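Local coordinates for RctB replication initiator protein (Vibrio cholerae, PDB 5UBE), which probably initiates replication of the second chromosome of the cholera pathogen by binding DNA, this N-terminal domain being of the helix-turn-helix class, at residues Ile9-His15 / Arg100-Ala106; Asp17-Val23 / Gly61-Thr66; Leu50-Arg54 / Glu67-Thr72. One frame throughout, in Å; residues are numbered along the deposited sequence.

Contact 1 of 3, residues Ile9-His15 / Arg100-Ala106; sequences IKLPRTH and RFEEGLA
Phe101 and His15 carry the dense half of this contact between two loops. The Phe101 ring reaches His15 with one corner: CE1 stands 3.4 Å above the imidazole plane, over its centre. The planes are inclined at 46°, so the rings meet obliquely. While one face of the imidazole rests on that carbon, its edge is engaged elsewhere, for His15 NE2 donates to Ala106 O at 2.8 Å, the acceptor lying close to the ring plane. Face and edge together fix the rotation of the histidine. Further round the phenyl ring, the backbone of Thr14 lies against CE2 and CZ, and Ile9 lays CB and CG2 along the CD2-CE2 side; Ile9 CB is 3.8 Å from Phe101 CD2. Behind this packing, Ile9 N gives Arg100 O a practically straight hydrogen bond of 2.9 Å.

Toward solvent the contact loosens and passes to long charged side chains. Lys10, bent at chi3 and chi4, curls back so that its amine meets the Glu103 carboxylate in a doubtful salt bridge, the two groups being modelled too close together. Arg100 leaves its backbone on the side away from the other loop, and its NH1 forms a weak salt bridge with Glu102 OE2.

The loop 100-106 links strands 94-100 and 108-114, so the contact lays the segment leading to strand 20-22 against the turn of a beta hairpin. Phe101 and His15 touch Thr109 of strand 108-114; on its other flank segment 9-15 meets strand 62-64, where Ile9 and Arg13 touch Leu62, and Arg13 forms a salt bridge with Asp60.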
loop_
_atom_site.group_PDB
_atom_site.type_symbol
_atom_site.label_atom_id
_atom_site.label_comp_id
_atom_site.label_asym_id
_atom_site.label_seq_id
_atom_site.Cartn_x
_atom_site.Cartn_y
_atom_site.Cartn_z
ATOM N N ILE A 9 -7.415 3.580 -13.000
ATOM C CA ILE A 9 -8.117 2.915 -11.907
ATOM C C ILE A 9 -9.595 2.810 -12.252
ATOM O O ILE A 9 -10.296 3.823 -12.352
ATOM C CB ILE A 9 -7.916 3.662 -10.581
ATOM C CG1 ILE A 9 -6.430 3.791 -10.264
ATOM C CG2 ILE A 9 -8.618 2.929 -9.441
ATOM C CD1 ILE A 9 -5.735 2.456 -10.095
ATOM N N LYS A 10 -10.080 1.583 -12.388
ATOM C CA LYS A 10 -11.439 1.343 -12.848
ATOM C C LYS A 10 -12.399 1.209 -11.673
ATOM O O LYS A 10 -12.001 0.929 -10.537
ATOM C CB LYS A 10 -11.500 0.089 -13.722
ATOM C CG LYS A 10 -10.530 0.109 -14.894
ATOM C CD LYS A 10 -10.737 -1.081 -15.825
ATOM C CE LYS A 10 -11.920 -0.865 -16.756
ATOM N NZ LYS A 10 -11.693 0.281 -17.682
ATOM N N LEU A 11 -13.681 1.433 -11.971
ATOM C CA LEU A 11 -14.748 1.274 -11.000
ATOM C C LEU A 11 -14.756 -0.157 -10.465
ATOM O O LEU A 11 -14.266 -1.074 -11.125
ATOM C CB LEU A 11 -16.093 1.616 -11.644
ATOM C CG LEU A 11 -16.433 3.104 -11.781
ATOM C CD1 LEU A 11 -16.171 3.843 -10.469
ATOM C CD2 LEU A 11 -15.697 3.775 -12.932
ATOM N N PRO A 12 -15.313 -0.380 -9.264
ATOM C CA PRO A 12 -16.030 0.548 -8.382
ATOM C C PRO A 12 -15.141 1.490 -7.547
ATOM O O PRO A 12 -15.694 2.287 -6.781
ATOM C CB PRO A 12 -16.807 -0.398 -7.467
ATOM C CG PRO A 12 -15.922 -1.596 -7.361
ATOM C CD PRO A 12 -15.258 -1.742 -8.700
ATOM N N ARG A 13 -13.815 1.403 -7.689
ATOM C CA ARG A 13 -12.918 2.289 -6.954
ATOM C C ARG A 13 -13.202 3.745 -7.297
ATOM O O ARG A 13 -13.511 4.075 -8.445
ATOM C CB ARG A 13 -11.459 1.959 -7.282
ATOM C CG ARG A 13 -11.075 0.511 -7.039
ATOM C CD ARG A 13 -10.226 0.366 -5.805
ATOM N NE ARG A 13 -9.739 -0.996 -5.623
ATOM C CZ ARG A 13 -9.809 -1.664 -4.474
ATOM N NH1 ARG A 13 -10.329 -1.088 -3.397
ATOM N NH2 ARG A 13 -9.345 -2.903 -4.397
ATOM N N THR A 14 -13.122 4.612 -6.275
ATOM C CA THR A 14 -13.273 6.062 -6.399
ATOM C C THR A 14 -12.295 6.738 -5.445
ATOM O O THR A 14 -11.489 6.078 -4.780
ATOM C CB THR A 14 -14.697 6.546 -6.063
ATOM O OG1 THR A 14 -14.909 6.451 -4.646
ATOM C CG2 THR A 14 -15.755 5.735 -6.796
ATOM N N HIS A 15 -12.386 8.071 -5.357
ATOM C CA HIS A 15 -11.509 8.809 -4.450
ATOM C C HIS A 15 -11.733 8.391 -3.005
ATOM O O HIS A 15 -10.790 8.386 -2.207
ATOM C CB HIS A 15 -11.732 10.319 -4.585
ATOM C CG HIS A 15 -11.283 10.890 -5.895
ATOM N ND1 HIS A 15 -10.059 11.499 -6.063
ATOM C CD2 HIS A 15 -11.904 10.957 -7.097
ATOM C CE1 HIS A 15 -9.941 11.910 -7.313
ATOM N NE2 HIS A 15 -11.049 11.593 -7.962
ATOM N N ARG A 100 -4.762 8.084 -12.251
ATOM C CA ARG A 100 -6.055 8.711 -12.482
ATOM C C ARG A 100 -7.123 7.642 -12.640
ATOM O O ARG A 100 -6.829 6.457 -12.819
ATOM C CB ARG A 100 -6.029 9.615 -13.723
ATOM C CG ARG A 100 -4.880 10.613 -13.742
ATOM C CD ARG A 100 -4.876 11.436 -15.019
ATOM N NE ARG A 100 -3.802 12.425 -15.036
ATOM C CZ ARG A 100 -3.556 13.246 -16.051
ATOM N NH1 ARG A 100 -4.306 13.196 -17.146
ATOM N NH2 ARG A 100 -2.557 14.117 -15.974
ATOM N N PHE A 101 -8.378 8.071 -12.551
ATOM C CA PHE A 101 -9.496 7.176 -12.828
ATOM C C PHE A 101 -9.916 7.258 -14.289
ATOM O O PHE A 101 -10.199 6.228 -14.907
ATOM C CB PHE A 101 -10.667 7.503 -11.900
ATOM C CG PHE A 101 -10.290 7.506 -10.440
ATOM C CD1 PHE A 101 -9.771 8.644 -9.847
ATOM C CD2 PHE A 101 -10.443 6.364 -9.667
ATOM C CE1 PHE A 101 -9.413 8.644 -8.505
ATOM C CE2 PHE A 101 -10.089 6.358 -8.329
ATOM C CZ PHE A 101 -9.575 7.497 -7.748
ATOM N N GLU A 102 -9.957 8.478 -14.836
ATOM C CA GLU A 102 -10.067 8.739 -16.278
ATOM C C GLU A 102 -11.217 7.979 -16.938
ATOM O O GLU A 102 -11.178 7.684 -18.135
ATOM C CB GLU A 102 -8.748 8.435 -16.994
ATOM C CG GLU A 102 -7.700 9.536 -16.870
ATOM C CD GLU A 102 -6.366 9.140 -17.480
ATOM O OE1 GLU A 102 -6.152 7.929 -17.702
ATOM O OE2 GLU A 102 -5.535 10.038 -17.742
ATOM N N GLU A 103 -12.255 7.665 -16.172
ATOM C CA GLU A 103 -13.473 7.062 -16.700
ATOM C C GLU A 103 -14.640 7.979 -16.355
ATOM O O GLU A 103 -15.541 7.610 -15.596
ATOM C CB GLU A 103 -13.673 5.645 -16.146
ATOM C CG GLU A 103 -12.657 4.645 -16.675
ATOM C CD GLU A 103 -12.915 3.225 -16.205
ATOM O OE1 GLU A 103 -13.743 3.035 -15.287
ATOM O OE2 GLU A 103 -12.289 2.297 -16.761
ATOM N N GLY A 104 -14.617 9.184 -16.921
ATOM C CA GLY A 104 -15.582 10.193 -16.543
ATOM C C GLY A 104 -15.432 10.682 -15.125
ATOM O O GLY A 104 -16.403 11.179 -14.543
ATOM N N LEU A 105 -14.240 10.545 -14.545
ATOM C CA LEU A 105 -13.979 10.967 -13.173
ATOM C C LEU A 105 -12.619 11.646 -13.121
ATOM O O LEU A 105 -11.590 11.000 -13.344
ATOM C CB LEU A 105 -14.031 9.778 -12.208
ATOM C CG LEU A 105 -13.788 10.081 -10.727
ATOM C CD1 LEU A 105 -14.556 11.323 -10.288
ATOM C CD2 LEU A 105 -14.152 8.880 -9.861
ATOM N N ALA A 106 -12.618 12.943 -12.830
ATOM C CA ALA A 106 -11.382 13.701 -12.729
ATOM C C ALA A 106 -10.679 13.394 -11.408
ATOM O O ALA A 106 -11.179 12.647 -10.562
ATOM C CB ALA A 106 -11.667 15.195 -12.868
#

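Contact 2 of 3, residues Asp17-Val23 / Gly61-Thr66; sequences DGHLFEV and GLVSTT
With a chi1 of 53°, Thr65 holds OG1 between its own backbone N and carbonyl carbon, turned to Asp17 O for a weak hydrogen bond of 3.3 Å, and sets CG2 anti to the carbonyl carbon, facing Phe21. Phe21 in turn has CG anti to its carbonyl carbon (chi1 -62°), which presents the ring edge to the second segment: Thr65 CG2 lies 3.7 Å from CE2, near the ring plane, and Val63 O approaches CD2 along the same edge. A firmer bond to Asp17 O comes from Thr66 N, 3.1 Å away.

Strands 20-22 and 62-64 form an antiparallel ladder at one side of a mixed four-stranded sheet. Phe21 and Val63 are its hydrogen-bonded pair, with Phe21 N to Val63 O at 2.7 Å, and Leu20-Ser64 and Glu22-Leu62 are the non-hydrogen-bonded pairs flanking it. Backbone hydrogen bonding continues past the strands, through Thr65 N to His19 O at one end and Val23 N to Gly61 O at the other. Strand 62-64 leads directly into helix 65-71, with Ser64 as N-cap.

On the Phe21 face, Val23 CG2 meets Val63 CG2 at 3.6 Å, and the phenyl ring also reaches Ile51 of helix 42-55 and Leu85 of helix 78-91. The other face carries Leu20, which lays CD2 against Ser64 CB at 3.6 Å, and Glu22, whose carboxylate is salt-bridged to Arg113.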
loop_
_atom_site.group_PDB
_atom_site.type_symbol
_atom_site.label_atom_id
_atom_site.label_comp_id
_atom_site.label_asym_id
_atom_site.label_seq_id
_atom_site.Cartn_x
_atom_site.Cartn_y
_atom_site.Cartn_z
ATOM N N ASP A 17 -11.910 5.612 -1.822
ATOM C CA ASP A 17 -11.084 4.480 -1.414
ATOM C C ASP A 17 -9.789 4.938 -0.752
ATOM O O ASP A 17 -9.210 4.196 0.051
ATOM C CB ASP A 17 -10.790 3.580 -2.619
ATOM C CG ASP A 17 -12.044 2.878 -3.145
ATOM O OD1 ASP A 17 -12.884 3.556 -3.770
ATOM O OD2 ASP A 17 -12.191 1.651 -2.931
ATOM N N GLY A 18 -9.333 6.153 -1.060
ATOM C CA GLY A 18 -8.085 6.645 -0.525
ATOM C C GLY A 18 -6.891 6.168 -1.335
ATOM O O GLY A 18 -6.989 5.797 -2.513
ATOM N N HIS A 19 -5.742 6.165 -0.677
ATOM C CA HIS A 19 -4.532 5.709 -1.330
ATOM C C HIS A 19 -4.625 4.215 -1.623
ATOM O O HIS A 19 -5.352 3.477 -0.956
ATOM C CB HIS A 19 -3.307 6.013 -0.466
ATOM C CG HIS A 19 -2.849 7.434 -0.551
ATOM N ND1 HIS A 19 -1.830 7.937 0.228
ATOM C CD2 HIS A 19 -3.266 8.460 -1.331
ATOM C CE1 HIS A 19 -1.637 9.209 -0.068
ATOM N NE2 HIS A 19 -2.497 9.551 -1.009
ATOM N N LEU A 20 -3.856 3.773 -2.623
ATOM C CA LEU A 20 -3.960 2.435 -3.190
ATOM C C LEU A 20 -2.627 1.699 -3.131
ATOM O O LEU A 20 -1.563 2.296 -3.311
ATOM C CB LEU A 20 -4.414 2.503 -4.645
ATOM C CG LEU A 20 -5.800 3.077 -4.916
ATOM C CD1 LEU A 20 -6.136 2.984 -6.397
ATOM C CD2 LEU A 20 -6.825 2.334 -4.094
ATOM N N PHE A 21 -2.701 0.387 -2.909
ATOM C CA PHE A 21 -1.536 -0.487 -2.847
ATOM C C PHE A 21 -1.668 -1.591 -3.884
ATOM O O PHE A 21 -2.664 -2.320 -3.898
ATOM C CB PHE A 21 -1.389 -1.114 -1.463
ATOM C CG PHE A 21 -1.167 -0.112 -0.377
ATOM C CD1 PHE A 21 0.112 0.304 -0.056
ATOM C CD2 PHE A 21 -2.243 0.436 0.304
ATOM C CE1 PHE A 21 0.309 1.244 0.947
ATOM C CE2 PHE A 21 -2.049 1.370 1.302
ATOM C CZ PHE A 21 -0.792 1.774 1.626
ATOM N N GLU A 22 -0.656 -1.735 -4.727
ATOM C CA GLU A 22 -0.656 -2.807 -5.714
ATOM C C GLU A 22 -0.316 -4.133 -5.032
ATOM O O GLU A 22 0.729 -4.257 -4.381
ATOM C CB GLU A 22 0.329 -2.462 -6.830
ATOM C CG GLU A 22 0.748 -3.602 -7.707
ATOM C CD GLU A 22 2.008 -3.261 -8.484
ATOM O OE1 GLU A 22 1.973 -2.274 -9.256
ATOM O OE2 GLU A 22 3.031 -3.956 -8.295
ATOM N N VAL A 23 -1.210 -5.117 -5.170
ATOM C CA VAL A 23 -0.984 -6.436 -4.594
ATOM C C VAL A 23 0.140 -7.138 -5.342
ATOM O O VAL A 23 0.220 -7.082 -6.575
ATOM C CB VAL A 23 -2.281 -7.259 -4.644
ATOM C CG1 VAL A 23 -2.020 -8.689 -4.191
ATOM C CG2 VAL A 23 -3.356 -6.599 -3.776
ATOM N N GLY A 61 -6.234 -6.482 -8.093
ATOM C CA GLY A 61 -4.825 -6.218 -7.930
ATOM C C GLY A 61 -4.513 -5.074 -7.003
ATOM O O GLY A 61 -3.349 -4.681 -6.904
ATOM N N LEU A 62 -5.515 -4.516 -6.329
ATOM C CA LEU A 62 -5.307 -3.365 -5.458
ATOM C C LEU A 62 -5.890 -3.638 -4.081
ATOM O O LEU A 62 -6.762 -4.497 -3.908
ATOM C CB LEU A 62 -5.948 -2.097 -6.032
ATOM C CG LEU A 62 -5.711 -1.789 -7.508
ATOM C CD1 LEU A 62 -6.771 -0.839 -8.031
ATOM C CD2 LEU A 62 -4.303 -1.220 -7.721
ATOM N N VAL A 63 -5.376 -2.883 -3.107
ATOM C CA VAL A 63 -5.904 -2.768 -1.751
ATOM C C VAL A 63 -5.917 -1.284 -1.400
ATOM O O VAL A 63 -4.934 -0.585 -1.640
ATOM C CB VAL A 63 -5.049 -3.547 -0.731
ATOM C CG1 VAL A 63 -5.511 -3.238 0.691
ATOM C CG2 VAL A 63 -5.120 -5.038 -1.002
ATOM N N SER A 64 -7.026 -0.788 -0.863
ATOM C CA SER A 64 -7.090 0.639 -0.571
ATOM C C SER A 64 -6.872 0.868 0.921
ATOM O O SER A 64 -6.990 -0.055 1.730
ATOM C CB SER A 64 -8.433 1.220 -1.024
ATOM O OG SER A 64 -9.492 0.632 -0.305
ATOM N N THR A 65 -6.510 2.109 1.284
ATOM C CA THR A 65 -6.453 2.455 2.709
ATOM C C THR A 65 -7.820 2.282 3.374
ATOM O O THR A 65 -7.899 1.911 4.553
ATOM C CB THR A 65 -5.914 3.883 2.905
ATOM O OG1 THR A 65 -6.660 4.811 2.107
ATOM C CG2 THR A 65 -4.491 3.950 2.483
ATOM N N THR A 66 -8.910 2.489 2.629
ATOM C CA THR A 66 -10.237 2.260 3.208
ATOM C C THR A 66 -10.411 0.798 3.600
ATOM O O THR A 66 -10.891 0.490 4.696
ATOM C CB THR A 66 -11.335 2.695 2.230
ATOM O OG1 THR A 66 -11.373 4.130 2.176
ATOM C CG2 THR A 66 -12.722 2.176 2.684
#

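Contact 3 of 3, residues Leu50-Arg54 / Glu67-Thr72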
loop_
_atom_site.group_PDB
_atom_site.type_symbol
_atom_site.label_atom_id
_atom_site.label_comp_id
_atom_site.label_asym_id
_atom_site.label_seq_id
_atom_site.Cartn_x
_atom_site.Cartn_y
_atom_site.Cartn_z
ATOM N N LEU A 50 -0.673 -6.162 6.843
ATOM C CA LEU A 50 -2.091 -5.922 6.592
ATOM C C LEU A 50 -2.385 -5.876 5.099
ATOM O O LEU A 50 -3.318 -6.533 4.619
ATOM C CB LEU A 50 -2.518 -4.618 7.253
ATOM C CG LEU A 50 -4.007 -4.373 7.469
ATOM C CD1 LEU A 50 -4.578 -5.385 8.456
ATOM C CD2 LEU A 50 -4.196 -2.947 7.977
ATOM N N ILE A 51 -1.612 -5.074 4.359
ATOM C CA ILE A 51 -1.736 -5.025 2.903
ATOM C C ILE A 51 -1.639 -6.426 2.310
ATOM O O ILE A 51 -2.471 -6.838 1.497
ATOM C CB ILE A 51 -0.652 -4.106 2.309
ATOM C CG1 ILE A 51 -0.846 -2.652 2.777
ATOM C CG2 ILE A 51 -0.620 -4.253 0.766
ATOM C CD1 ILE A 51 0.430 -1.837 2.766
ATOM N N SER A 52 -0.594 -7.163 2.683
ATOM C CA SER A 52 -0.417 -8.521 2.170
ATOM C C SER A 52 -1.645 -9.381 2.450
ATOM O O SER A 52 -2.231 -9.971 1.535
ATOM C CB SER A 52 0.839 -9.137 2.790
ATOM O OG SER A 52 1.054 -10.439 2.299
ATOM N N LEU A 53 -2.076 -9.435 3.709
ATOM C CA LEU A 53 -3.190 -10.311 4.061
ATOM C C LEU A 53 -4.484 -9.876 3.380
ATOM O O LEU A 53 -5.248 -10.712 2.883
ATOM C CB LEU A 53 -3.342 -10.351 5.580
ATOM C CG LEU A 53 -4.340 -11.321 6.213
ATOM C CD1 LEU A 53 -3.824 -11.788 7.568
ATOM C CD2 LEU A 53 -5.708 -10.678 6.378
ATOM N N ARG A 54 -4.750 -8.570 3.337
ATOM C CA ARG A 54 -5.947 -8.097 2.653
ATOM C C ARG A 54 -5.867 -8.343 1.146
ATOM O O ARG A 54 -6.905 -8.493 0.489
ATOM C CB ARG A 54 -6.168 -6.612 2.951
ATOM C CG ARG A 54 -7.394 -5.992 2.281
ATOM C CD ARG A 54 -8.666 -6.761 2.652
ATOM N NE ARG A 54 -9.869 -6.199 2.049
ATOM C CZ ARG A 54 -10.216 -6.364 0.775
ATOM N NH1 ARG A 54 -9.441 -7.067 -0.056
ATOM N NH2 ARG A 54 -11.340 -5.816 0.324
ATOM N N GLU A 67 -9.996 -0.119 2.726
ATOM C CA GLU A 67 -10.066 -1.539 3.051
ATOM C C GLU A 67 -9.135 -1.885 4.207
ATOM O O GLU A 67 -9.435 -2.794 4.992
ATOM C CB GLU A 67 -9.742 -2.380 1.796
ATOM C CG GLU A 67 -10.733 -2.156 0.644
ATOM C CD GLU A 67 -10.382 -2.917 -0.641
ATOM O OE1 GLU A 67 -9.193 -2.992 -1.001
ATOM O OE2 GLU A 67 -11.302 -3.439 -1.296
ATOM N N LEU A 68 -7.999 -1.192 4.314
ATOM C CA LEU A 68 -7.086 -1.439 5.427
ATOM C C LEU A 68 -7.723 -1.061 6.759
ATOM O O LEU A 68 -7.614 -1.809 7.742
ATOM C CB LEU A 68 -5.778 -0.675 5.227
ATOM C CG LEU A 68 -4.883 -1.165 4.078
ATOM C CD1 LEU A 68 -3.545 -0.470 4.098
ATOM C CD2 LEU A 68 -4.687 -2.683 4.107
ATOM N N ILE A 69 -8.374 0.101 6.814
ATOM C CA ILE A 69 -9.124 0.481 8.010
ATOM C C ILE A 69 -10.104 -0.620 8.387
ATOM O O ILE A 69 -10.106 -1.118 9.518
ATOM C CB ILE A 69 -9.846 1.821 7.780
ATOM C CG1 ILE A 69 -8.816 2.954 7.659
ATOM C CG2 ILE A 69 -10.852 2.100 8.915
ATOM C CD1 ILE A 69 -9.407 4.230 7.066
ATOM N N ASP A 70 -10.936 -1.035 7.431
ATOM C CA ASP A 70 -11.937 -2.056 7.712
ATOM C C ASP A 70 -11.308 -3.374 8.154
ATOM O O ASP A 70 -11.904 -4.098 8.960
ATOM C CB ASP A 70 -12.831 -2.245 6.483
ATOM C CG ASP A 70 -13.682 -1.004 6.185
ATOM O OD1 ASP A 70 -13.455 0.057 6.829
ATOM O OD2 ASP A 70 -14.581 -1.087 5.319
ATOM N N ALA A 71 -10.105 -3.696 7.662
ATOM C CA ALA A 71 -9.448 -4.935 8.069
ATOM C C ALA A 71 -9.020 -4.918 9.533
ATOM O O ALA A 71 -8.874 -5.986 10.137
ATOM C CB ALA A 71 -8.225 -5.211 7.186
ATOM N N THR A 72 -8.763 -3.739 10.110
ATOM C CA THR A 72 -8.477 -3.629 11.539
ATOM C C THR A 72 -9.729 -3.367 12.375
ATOM O O THR A 72 -9.606 -3.058 13.568
ATOM C CB THR A 72 -7.459 -2.518 11.813
ATOM O OG1 THR A 72 -8.087 -1.234 11.679
ATOM C CG2 THR A 72 -6.273 -2.621 10.856
HETATM O O HOH W 1 -11.191 -4.846 4.248
#
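Arg54 and Glu67 meet at about a right angle, the carboxylate lying over one face of the guanidinium rather than beside its edge. The two planes are 39° apart, and the salt bridge is made one-sidedly, between Arg54 NH2 and Glu67 OE2 at 2.9 Å. Chi1 and chi3 of the arginine are extended, while a bend at chi2 and a turn at chi4 bring the guanidinium round to Glu67. The edge of the guanidinium is used as well: a water in its plane accepts from Arg54 NE and donates to Glu67 O at 2.8 Å, so that Arg54 holds the side chain directly and the backbone of the same residue through the water. NH1, buried by the contact, has no partner in the model. Glu67 OE1 accepts a hydrogen bond from Ser64 N, and Ser64 OG caps Glu67 N: a capping box that helps to hold the carboxylate in place.

Helices 42-55 and 65-71 belong to the helix-turn-helix domain and here run nearly perpendicular, at 91°, with segment axes 10.2 Å apart. Leu50 and Leu68 lie alongside each other, pointing opposite ways, with Leu50 CG against Leu68 CD2 at 3.8 Å. Extended away from its backbone N (chi1 -162°), Leu50 spreads its two methyls over the end of the shorter helix: CD1 faces Ala71 CB at 3.9 Å, and CD2 meets Thr72 CG2 at 3.6 Å, crossing that side chain almost squarely. The Thr72 hydroxyl donates to Ile69 O and is hydrogen-bonded to Leu76 N. On the inner side, Leu68 CD1 rests obliquely on Ile51 CG1, and Leu68 also packs against Phe21.

How the contacts relate
Contacts 2 and 3 lie side by side, their centres about 9 Å apart, and share helix 65-71, which continues directly from strand 62-64. Phe21 and Val63 on the sheet side pack against Ile51, Arg54 and Leu68 on the helical side, giving one continuous core. Contact 1 lies farther out, about 13 Å from contact 2 and 21 Å from contact 3, centre to centre, yet Arg13 reaches both, touching Leu62 and Ser64 and pairing weakly with Glu67. Along the chain, contact 1 encloses the other two, whose segments alternate. The three thus join the sheet, its outlying hairpin and the helices into one domain.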